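Local coordinates for protein putative methyltransferase (Emericella variicolor, PDB 7DMB) that is probably a trans-acting methyltransferase of the S-adenosylmethionine-dependent class that serves polyketide assembly in calbistrin biosynthesis, and binds the demethylated cofactor product S-adenosyl-L-homocysteine, at residues R201-G206 with R258-S263; D265-G270 with V298-Q303; N152-D155 with G159-K162. All coordinates share one frame; numbering follows the deposited sequence.

Contact 1: residues R201-G206 with R258-S263; sequences RILEIG and RALDIS. With SAH (S-adenosyl-L-homocysteine), chain C.
Ile205 CD1 touches two methyl groups of the facing segment, 3.5 Å from Leu260 CD2 and 3.6 Å from Ile262 CD1. The strand order 3-2-1-4-5-7-6 identifies the Rossmann-like fold of class I methyltransferases. Here the end of its central strand 200-205 meets the loop that follows edge strand 255-259. Ile205 uses both branches: with CG1 anti to the carbonyl carbon (chi1 -51°), CD1 reaches the two methyls while CG2 rests on CB and CG2 of Ile262. Leu203 adds a looser contact farther back, its CD2 lying 4.1 Å from Leu260 CD2, and Leu301 and Val279 help to enclose this apolar group.

The backbones are joined through one water, which accepts from Gly206 N at 2.9 Å and donates to Leu260 O. Both segments also hold S-adenosyl-L-homocysteine. Gly206 O accepts a hydrogen bond from the ligand's amino N at 2.9 Å, and Ile262 N donates to adenine N1 at 3.1 Å with an N-H...N angle of 162°. Asp261 reads the same adenine edge: its OD2 closes an Asx turn with Ser263 N, on the anti side and 35° out of the carboxylate plane, and accepts from adenine N6 at 3.0 Å.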
loop_
_atom_site.group_PDB
_atom_site.type_symbol
_atom_site.label_atom_id
_atom_site.label_comp_id
_atom_site.label_asym_id
_atom_site.label_seq_id
_atom_site.Cartn_x
_atom_site.Cartn_y
_atom_site.Cartn_z
ATOM N N ARG A 201 17.144 6.688 -14.192
ATOM C CA ARG A 201 16.667 5.361 -14.568
ATOM C C ARG A 201 15.839 4.824 -13.399
ATOM O O ARG A 201 16.371 4.594 -12.309
ATOM C CB ARG A 201 17.849 4.455 -14.918
ATOM C CG ARG A 201 18.708 5.023 -16.068
ATOM C CD ARG A 201 20.063 4.330 -16.199
ATOM N NE ARG A 201 20.861 4.432 -14.973
ATOM C CZ ARG A 201 21.947 3.700 -14.716
ATOM N NH1 ARG A 201 22.373 2.816 -15.607
ATOM N NH2 ARG A 201 22.609 3.841 -13.566
ATOM N N ILE A 202 14.530 4.681 -13.611
ATOM C CA ILE A 202 13.582 4.316 -12.557
ATOM C C ILE A 202 12.943 2.983 -12.919
ATOM O O ILE A 202 12.588 2.752 -14.082
ATOM C CB ILE A 202 12.460 5.361 -12.336
ATOM C CG1 ILE A 202 13.004 6.724 -11.966
ATOM C CG2 ILE A 202 11.506 4.915 -11.214
ATOM C CD1 ILE A 202 12.779 7.739 -13.062
ATOM N N LEU A 203 12.787 2.116 -11.917
ATOM C CA LEU A 203 12.011 0.893 -12.053
ATOM C C LEU A 203 11.015 0.851 -10.906
ATOM O O LEU A 203 11.396 1.068 -9.751
ATOM C CB LEU A 203 12.907 -0.348 -12.031
ATOM C CG LEU A 203 12.235 -1.695 -12.335
ATOM C CD1 LEU A 203 13.109 -2.540 -13.263
ATOM C CD2 LEU A 203 11.939 -2.438 -11.055
ATOM N N GLU A 204 9.746 0.585 -11.202
ATOM C CA GLU A 204 8.759 0.400 -10.133
ATOM C C GLU A 204 8.346 -1.071 -10.043
ATOM O O GLU A 204 7.913 -1.667 -11.043
ATOM C CB GLU A 204 7.535 1.295 -10.329
ATOM C CG GLU A 204 6.442 1.028 -9.299
ATOM C CD GLU A 204 5.320 2.011 -9.417
ATOM O OE1 GLU A 204 5.395 2.866 -10.331
ATOM O OE2 GLU A 204 4.366 1.933 -8.607
ATOM N N ILE A 205 8.516 -1.656 -8.846
ATOM C CA ILE A 205 8.060 -3.007 -8.530
ATOM C C ILE A 205 6.554 -2.978 -8.294
ATOM O O ILE A 205 6.035 -2.042 -7.676
ATOM C CB ILE A 205 8.774 -3.556 -7.271
ATOM C CG1 ILE A 205 10.295 -3.413 -7.367
ATOM C CG2 ILE A 205 8.366 -5.019 -6.994
ATOM C CD1 ILE A 205 10.892 -4.324 -8.368
ATOM N N GLY A 206 5.860 -4.021 -8.749
ATOM C CA GLY A 206 4.443 -4.226 -8.476
ATOM C C GLY A 206 3.578 -2.989 -8.611
ATOM O O GLY A 206 2.775 -2.686 -7.731
ATOM N N ARG A 258 7.014 -4.317 -18.277
ATOM C CA ARG A 258 7.699 -5.600 -18.281
ATOM C C ARG A 258 7.366 -6.352 -16.997
ATOM O O ARG A 258 7.310 -5.751 -15.920
ATOM C CB ARG A 258 9.222 -5.407 -18.408
ATOM C CG ARG A 258 9.699 -4.574 -19.636
ATOM C CD ARG A 258 11.249 -4.394 -19.659
ATOM N NE ARG A 258 11.945 -5.676 -19.588
ATOM C CZ ARG A 258 13.207 -5.844 -19.208
ATOM N NH1 ARG A 258 13.948 -4.809 -18.847
ATOM N NH2 ARG A 258 13.724 -7.065 -19.173
ATOM N N ALA A 259 7.146 -7.662 -17.102
ATOM C CA ALA A 259 6.821 -8.440 -15.908
ATOM C C ALA A 259 8.063 -8.647 -15.047
ATOM O O ALA A 259 9.189 -8.709 -15.550
ATOM C CB ALA A 259 6.218 -9.794 -16.284
ATOM N N LEU A 260 7.850 -8.751 -13.731
ATOM C CA LEU A 260 8.949 -8.971 -12.796
ATOM C C LEU A 260 8.409 -9.480 -11.469
ATOM O O LEU A 260 7.498 -8.877 -10.880
ATOM C CB LEU A 260 9.758 -7.698 -12.562
ATOM C CG LEU A 260 10.766 -7.837 -11.421
ATOM C CD1 LEU A 260 11.833 -8.866 -11.806
ATOM C CD2 LEU A 260 11.419 -6.515 -11.094
ATOM N N ASP A 261 8.986 -10.593 -11.014
ATOM C CA ASP A 261 8.731 -11.184 -9.707
ATOM C C ASP A 261 9.915 -10.830 -8.818
ATOM O O ASP A 261 10.993 -11.419 -8.958
ATOM C CB ASP A 261 8.574 -12.698 -9.838
ATOM C CG ASP A 261 8.287 -13.394 -8.508
ATOM O OD1 ASP A 261 7.959 -14.597 -8.565
ATOM O OD2 ASP A 261 8.414 -12.769 -7.419
ATOM N N ILE A 262 9.720 -9.875 -7.899
ATOM C CA ILE A 262 10.836 -9.402 -7.076
ATOM C C ILE A 262 11.238 -10.398 -5.996
ATOM O O ILE A 262 12.312 -10.240 -5.391
ATOM C CB ILE A 262 10.506 -8.017 -6.482
ATOM C CG1 ILE A 262 11.767 -7.289 -5.976
ATOM C CG2 ILE A 262 9.452 -8.129 -5.377
ATOM C CD1 ILE A 262 12.858 -7.062 -7.014
ATOM N N SER A 263 10.439 -11.444 -5.756
ATOM C CA SER A 263 10.882 -12.499 -4.844
ATOM C C SER A 263 11.961 -13.399 -5.444
ATOM O O SER A 263 12.484 -14.254 -4.726
ATOM C CB SER A 263 9.699 -13.368 -4.374
ATOM O OG SER A 263 9.086 -14.112 -5.425
HETATM N N SAH C . 1.260 -0.594 -6.392
HETATM C CA SAH C . -0.142 -1.091 -6.330
HETATM C CB SAH C . -0.662 -1.155 -4.889
HETATM C CG SAH C . -0.219 -2.403 -4.156
HETATM S SD SAH C . -0.999 -3.935 -4.752
HETATM C C SAH C . -1.041 -0.174 -7.164
HETATM O O SAH C . -1.905 -0.736 -7.868
HETATM O OXT SAH C . -0.821 1.059 -7.100
HETATM C "C5'" SAH C . 0.439 -5.031 -4.867
HETATM C "C4'" SAH C . 0.914 -5.199 -6.294
HETATM O "O4'" SAH C . 2.166 -5.927 -6.288
HETATM C "C3'" SAH C . -0.048 -5.995 -7.179
HETATM O "O3'" SAH C . -0.230 -5.311 -8.412
HETATM C "C2'" SAH C . 0.653 -7.349 -7.330
HETATM O "O2'" SAH C . 0.390 -8.023 -8.542
HETATM C "C1'" SAH C . 2.121 -6.957 -7.244
HETATM N N9 SAH C . 2.973 -8.044 -6.774
HETATM C C8 SAH C . 2.612 -9.008 -5.868
HETATM N N7 SAH C . 3.566 -9.865 -5.607
HETATM C C5 SAH C . 4.624 -9.451 -6.402
HETATM C C6 SAH C . 5.926 -9.958 -6.577
HETATM N N6 SAH C . 6.389 -11.033 -5.946
HETATM N N1 SAH C . 6.738 -9.306 -7.446
HETATM C C2 SAH C . 6.261 -8.226 -8.079
HETATM N N3 SAH C . 5.060 -7.660 -7.989
HETATM C C4 SAH C . 4.273 -8.326 -7.126
HETATM O O HOH W 1 7.270 -6.142 -10.211
#

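Contact 2: residues D265-G270 with V298-Q303; sequences DPVEQG and VRTLLQ
Pro266 lays the CB-CG side of its ring against Leu301, with CB 3.8 Å from Leu301 CD2 and CG 3.9 Å from Leu301 CG. This is the more extensive, buried part of the contact, as both ring carbons meet both leucine atoms. The leucine CG stands anti to the carbonyl carbon (chi1 -70°), which brings the isobutyl end round to the proline although its CB bond is not aimed there. Tyr276 and Phe271 also touch Leu301, placing this half in the interior beside the sheet.

Toward solvent the contact thins to the Thr300 methyl, CG2, met by Val267 CG2 at 3.7 Å, the two side chains crossing at about a right angle, and more distantly by Pro266 CG at 4.2 Å. Thr300 OG1 turns elsewhere, to Lys296 O one helical turn back.

The loop is shaped by its own bonds. Asp265 OD2 accepts from Glu268 N at 2.9 Å, from above the carboxylate plane, and Val267 to Gly270 form a type I turn. Gln269 NE2 reaches Asp265 O at 3.1 Å, well above the carbonyl plane. Since no hydrogen bond spans the two segments, the loop meets the end of helix 291-301 through carbon surfaces, while several of its polar groups are used within the loop, and Gln269 NE2 and Gly270 O also bond Asp261 O and Arg258 NH2.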
loop_
_atom_site.group_PDB
_atom_site.type_symbol
_atom_site.label_atom_id
_atom_site.label_comp_id
_atom_site.label_asym_id
_atom_site.label_seq_id
_atom_site.Cartn_x
_atom_site.Cartn_y
_atom_site.Cartn_z
ATOM N N ASP A 265 15.406 -13.808 -8.514
ATOM C CA ASP A 265 16.521 -13.077 -9.106
ATOM C C ASP A 265 16.067 -12.297 -10.344
ATOM O O ASP A 265 15.556 -12.903 -11.302
ATOM C CB ASP A 265 17.658 -14.027 -9.479
ATOM C CG ASP A 265 18.713 -13.350 -10.323
ATOM O OD1 ASP A 265 19.063 -12.187 -10.024
ATOM O OD2 ASP A 265 19.194 -13.976 -11.289
ATOM N N PRO A 266 16.230 -10.969 -10.364
ATOM C CA PRO A 266 15.828 -10.210 -11.555
ATOM C C PRO A 266 16.731 -10.428 -12.758
ATOM O O PRO A 266 16.233 -10.385 -13.895
ATOM C CB PRO A 266 15.845 -8.750 -11.078
ATOM C CG PRO A 266 16.558 -8.737 -9.794
ATOM C CD PRO A 266 16.561 -10.106 -9.221
ATOM N N VAL A 267 18.030 -10.679 -12.558
ATOM C CA VAL A 267 18.924 -10.903 -13.697
ATOM C C VAL A 267 18.454 -12.098 -14.521
ATOM O O VAL A 267 18.419 -12.045 -15.758
ATOM C CB VAL A 267 20.380 -11.081 -13.229
ATOM C CG1 VAL A 267 21.335 -11.157 -14.463
ATOM C CG2 VAL A 267 20.793 -9.951 -12.298
ATOM N N GLU A 268 18.095 -13.202 -13.852
ATOM C CA GLU A 268 17.624 -14.376 -14.586
ATOM C C GLU A 268 16.301 -14.095 -15.307
ATOM O O GLU A 268 16.020 -14.702 -16.351
ATOM C CB GLU A 268 17.508 -15.575 -13.632
ATOM C CG GLU A 268 17.110 -16.934 -14.274
ATOM C CD GLU A 268 18.136 -17.469 -15.282
ATOM O OE1 GLU A 268 19.337 -17.129 -15.174
ATOM O OE2 GLU A 268 17.732 -18.227 -16.192
ATOM N N GLN A 269 15.494 -13.161 -14.787
ATOM C CA GLN A 269 14.249 -12.755 -15.438
ATOM C C GLN A 269 14.455 -11.778 -16.592
ATOM O O GLN A 269 13.465 -11.375 -17.213
ATOM C CB GLN A 269 13.289 -12.137 -14.411
ATOM C CG GLN A 269 12.894 -13.094 -13.284
ATOM C CD GLN A 269 11.996 -12.439 -12.267
ATOM O OE1 GLN A 269 10.834 -12.118 -12.558
ATOM N NE2 GLN A 269 12.528 -12.214 -11.071
ATOM N N GLY A 270 15.691 -11.386 -16.895
ATOM C CA GLY A 270 15.963 -10.516 -18.020
ATOM C C GLY A 270 16.255 -9.064 -17.700
ATOM O O GLY A 270 16.207 -8.232 -18.617
ATOM N N VAL A 298 16.004 -6.267 -4.877
ATOM C CA VAL A 298 15.948 -4.840 -5.196
ATOM C C VAL A 298 17.358 -4.261 -5.305
ATOM O O VAL A 298 17.644 -3.454 -6.196
ATOM C CB VAL A 298 15.104 -4.083 -4.157
ATOM C CG1 VAL A 298 15.226 -2.581 -4.377
ATOM C CG2 VAL A 298 13.646 -4.501 -4.235
ATOM N N ARG A 299 18.259 -4.654 -4.396
ATOM C CA ARG A 299 19.617 -4.112 -4.410
ATOM C C ARG A 299 20.368 -4.522 -5.672
ATOM O O ARG A 299 21.143 -3.732 -6.232
ATOM C CB ARG A 299 20.391 -4.576 -3.172
ATOM C CG ARG A 299 21.828 -4.024 -3.117
ATOM C CD ARG A 299 22.758 -4.964 -2.380
ATOM N NE ARG A 299 23.775 -4.257 -1.600
ATOM C CZ ARG A 299 25.038 -4.089 -1.988
ATOM N NH1 ARG A 299 25.447 -4.565 -3.164
ATOM N NH2 ARG A 299 25.890 -3.433 -1.206
ATOM N N THR A 300 20.161 -5.761 -6.122
ATOM C CA THR A 300 20.771 -6.220 -7.368
ATOM C C THR A 300 20.471 -5.266 -8.519
ATOM O O THR A 300 21.344 -4.994 -9.353
ATOM C CB THR A 300 20.282 -7.639 -7.687
ATOM O OG1 THR A 300 20.846 -8.549 -6.737
ATOM C CG2 THR A 300 20.676 -8.071 -9.086
ATOM N N LEU A 301 19.246 -4.720 -8.561
ATOM C CA LEU A 301 18.852 -3.814 -9.637
ATOM C C LEU A 301 19.498 -2.435 -9.524
ATOM O O LEU A 301 19.627 -1.741 -10.545
ATOM C CB LEU A 301 17.324 -3.668 -9.669
ATOM C CG LEU A 301 16.531 -4.892 -10.134
ATOM C CD1 LEU A 301 15.068 -4.800 -9.734
ATOM C CD2 LEU A 301 16.654 -5.065 -11.654
ATOM N N LEU A 302 19.913 -2.022 -8.327
ATOM C CA LEU A 302 20.338 -0.642 -8.102
ATOM C C LEU A 302 21.825 -0.425 -8.383
ATOM O O LEU A 302 22.660 -1.284 -8.092
ATOM C CB LEU A 302 20.026 -0.240 -6.662
ATOM C CG LEU A 302 18.527 -0.034 -6.428
ATOM C CD1 LEU A 302 18.175 -0.016 -4.932
ATOM C CD2 LEU A 302 18.091 1.266 -7.128
ATOM N N GLN A 303 22.148 0.745 -8.942
ATOM C CA GLN A 303 23.530 1.172 -9.097
ATOM C C GLN A 303 24.126 1.418 -7.703
ATOM O O GLN A 303 23.394 1.477 -6.720
ATOM C CB GLN A 303 23.635 2.400 -9.994
ATOM C CG GLN A 303 23.038 3.670 -9.428
ATOM C CD GLN A 303 24.043 4.793 -9.308
ATOM O OE1 GLN A 303 25.209 4.583 -8.942
ATOM N NE2 GLN A 303 23.597 6.010 -9.613
#

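Contact 3: residues N152-D155 with G159-K162; sequences NVVD and GRVK
Arg160 presents the NE-NH2 edge of its guanidinium to Asp155, whose OD1 lies in the guanidinium plane, within the Schellman motif that ends helix 140-157. NE stands 3.0 Å from Asp155 OD1 and NH2 2.9 Å from that same oxygen, so the salt bridge converges on one atom. The two donors arrive differently: NE comes from above the carboxylate plane, NH2 nearly along the C-O direction, and the two planes are 89° apart. A bend at chi3 (-65°) folds the arginine chain back to the helix, where NH2 also lies 3.6 Å from Val154 CG1. A water bridges the pair, accepting from Arg160 NE at 3.2 Å and giving a weak bond to Asp155 OD2. The NH1 end has a second charged partner in Glu158.

The backbone gives the evidence for the motif. Gly159, with phi at 77°, is the C-prime residue, and it reverses the chain so that Arg160 N donates to Asp155 O at 2.9 Å. Val161 N reaches the same carbonyl oxygen at 3.1 Å, from above its plane; two bonds therefore occupy this acceptor at the helix end. Val161 also touches Val166, in helix 163-168, for which Lys162 is the N-cap residue. Val161 CG1, which lies between the valine's backbone N and carbonyl carbon, packs 3.6 Å from Asp155 CB.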
loop_
_atom_site.group_PDB
_atom_site.type_symbol
_atom_site.label_atom_id
_atom_site.label_comp_id
_atom_site.label_asym_id
_atom_site.label_seq_id
_atom_site.Cartn_x
_atom_site.Cartn_y
_atom_site.Cartn_z
ATOM N N ASN A 152 -20.499 -9.918 -0.146
ATOM C CA ASN A 152 -20.131 -11.092 -0.930
ATOM C C ASN A 152 -19.457 -12.176 -0.103
ATOM O O ASN A 152 -19.013 -13.175 -0.673
ATOM C CB ASN A 152 -19.192 -10.703 -2.079
ATOM C CG ASN A 152 -19.846 -9.825 -3.090
ATOM O OD1 ASN A 152 -20.477 -10.310 -4.034
ATOM N ND2 ASN A 152 -19.698 -8.513 -2.914
ATOM N N VAL A 153 -19.362 -12.004 1.215
ATOM C CA VAL A 153 -18.441 -12.825 1.999
ATOM C C VAL A 153 -18.761 -14.311 1.852
ATOM O O VAL A 153 -17.853 -15.136 1.668
ATOM C CB VAL A 153 -18.437 -12.366 3.469
ATOM C CG1 VAL A 153 -19.816 -12.469 4.078
ATOM C CG2 VAL A 153 -17.408 -13.157 4.258
ATOM N N VAL A 154 -20.048 -14.675 1.875
ATOM C CA VAL A 154 -20.431 -16.085 1.764
ATOM C C VAL A 154 -20.038 -16.648 0.402
ATOM O O VAL A 154 -19.400 -17.700 0.318
ATOM C CB VAL A 154 -21.937 -16.274 2.035
ATOM C CG1 VAL A 154 -22.390 -17.703 1.600
ATOM C CG2 VAL A 154 -22.255 -16.017 3.525
ATOM N N ASP A 155 -20.409 -15.963 -0.681
ATOM C CA ASP A 155 -19.947 -16.378 -2.004
ATOM C C ASP A 155 -18.429 -16.474 -2.065
ATOM O O ASP A 155 -17.893 -17.289 -2.818
ATOM C CB ASP A 155 -20.425 -15.406 -3.082
ATOM C CG ASP A 155 -21.875 -15.619 -3.463
ATOM O OD1 ASP A 155 -22.500 -16.562 -2.947
ATOM O OD2 ASP A 155 -22.392 -14.831 -4.282
ATOM N N GLY A 159 -16.269 -20.201 -2.215
ATOM C CA GLY A 159 -15.582 -20.484 -3.469
ATOM C C GLY A 159 -16.386 -20.255 -4.727
ATOM O O GLY A 159 -16.075 -20.848 -5.763
ATOM N N ARG A 160 -17.413 -19.409 -4.673
ATOM C CA ARG A 160 -18.202 -19.073 -5.850
ATOM C C ARG A 160 -17.751 -17.783 -6.525
ATOM O O ARG A 160 -18.031 -17.596 -7.711
ATOM C CB ARG A 160 -19.687 -18.963 -5.481
ATOM C CG ARG A 160 -20.374 -20.324 -5.260
ATOM C CD ARG A 160 -21.877 -20.198 -5.143
ATOM N NE ARG A 160 -22.247 -19.428 -3.954
ATOM C CZ ARG A 160 -22.323 -19.931 -2.721
ATOM N NH1 ARG A 160 -22.048 -21.211 -2.502
ATOM N NH2 ARG A 160 -22.670 -19.153 -1.703
ATOM N N VAL A 161 -17.059 -16.895 -5.816
ATOM C CA VAL A 161 -16.546 -15.679 -6.427
ATOM C C VAL A 161 -15.243 -15.311 -5.727
ATOM O O VAL A 161 -15.053 -15.583 -4.534
ATOM C CB VAL A 161 -17.589 -14.523 -6.390
ATOM C CG1 VAL A 161 -17.740 -13.937 -5.005
ATOM C CG2 VAL A 161 -17.212 -13.409 -7.387
ATOM N N LYS A 162 -14.325 -14.723 -6.496
ATOM C CA LYS A 162 -13.054 -14.267 -5.959
ATOM C C LYS A 162 -13.209 -12.879 -5.347
ATOM O O LYS A 162 -13.992 -12.059 -5.826
ATOM C CB LYS A 162 -11.989 -14.228 -7.061
ATOM C CG LYS A 162 -11.786 -15.547 -7.793
ATOM C CD LYS A 162 -10.921 -16.499 -6.972
ATOM C CE LYS A 162 -10.710 -17.820 -7.689
ATOM N NZ LYS A 162 -9.834 -18.676 -6.873
HETATM O O HOH W 2 -23.723 -17.080 -5.605
#

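Overall arrangement
From the N terminus, contact 3 first closes a short loop between helices 140-157 and 163-168, in the helical part that precedes the seven-stranded sheet. Contact 1 follows, bringing central strand 200-205 to the loop after strand 255-259 across 51 intervening residues. Contact 2 then joins the next part of that loop to the end of helix 291-301. The three come in series, with none nested or crossed. Contacts 1 and 2 have centres about 9 Å apart and touch directly: Ile262 meets Val298, Gln269 NE2 probably bonds Asp261 O, and Arg258 NH2 probably bonds Gly270 O. Contact 3 is about 18 Å from contact 1 between nearest atoms and lies away from the ligand.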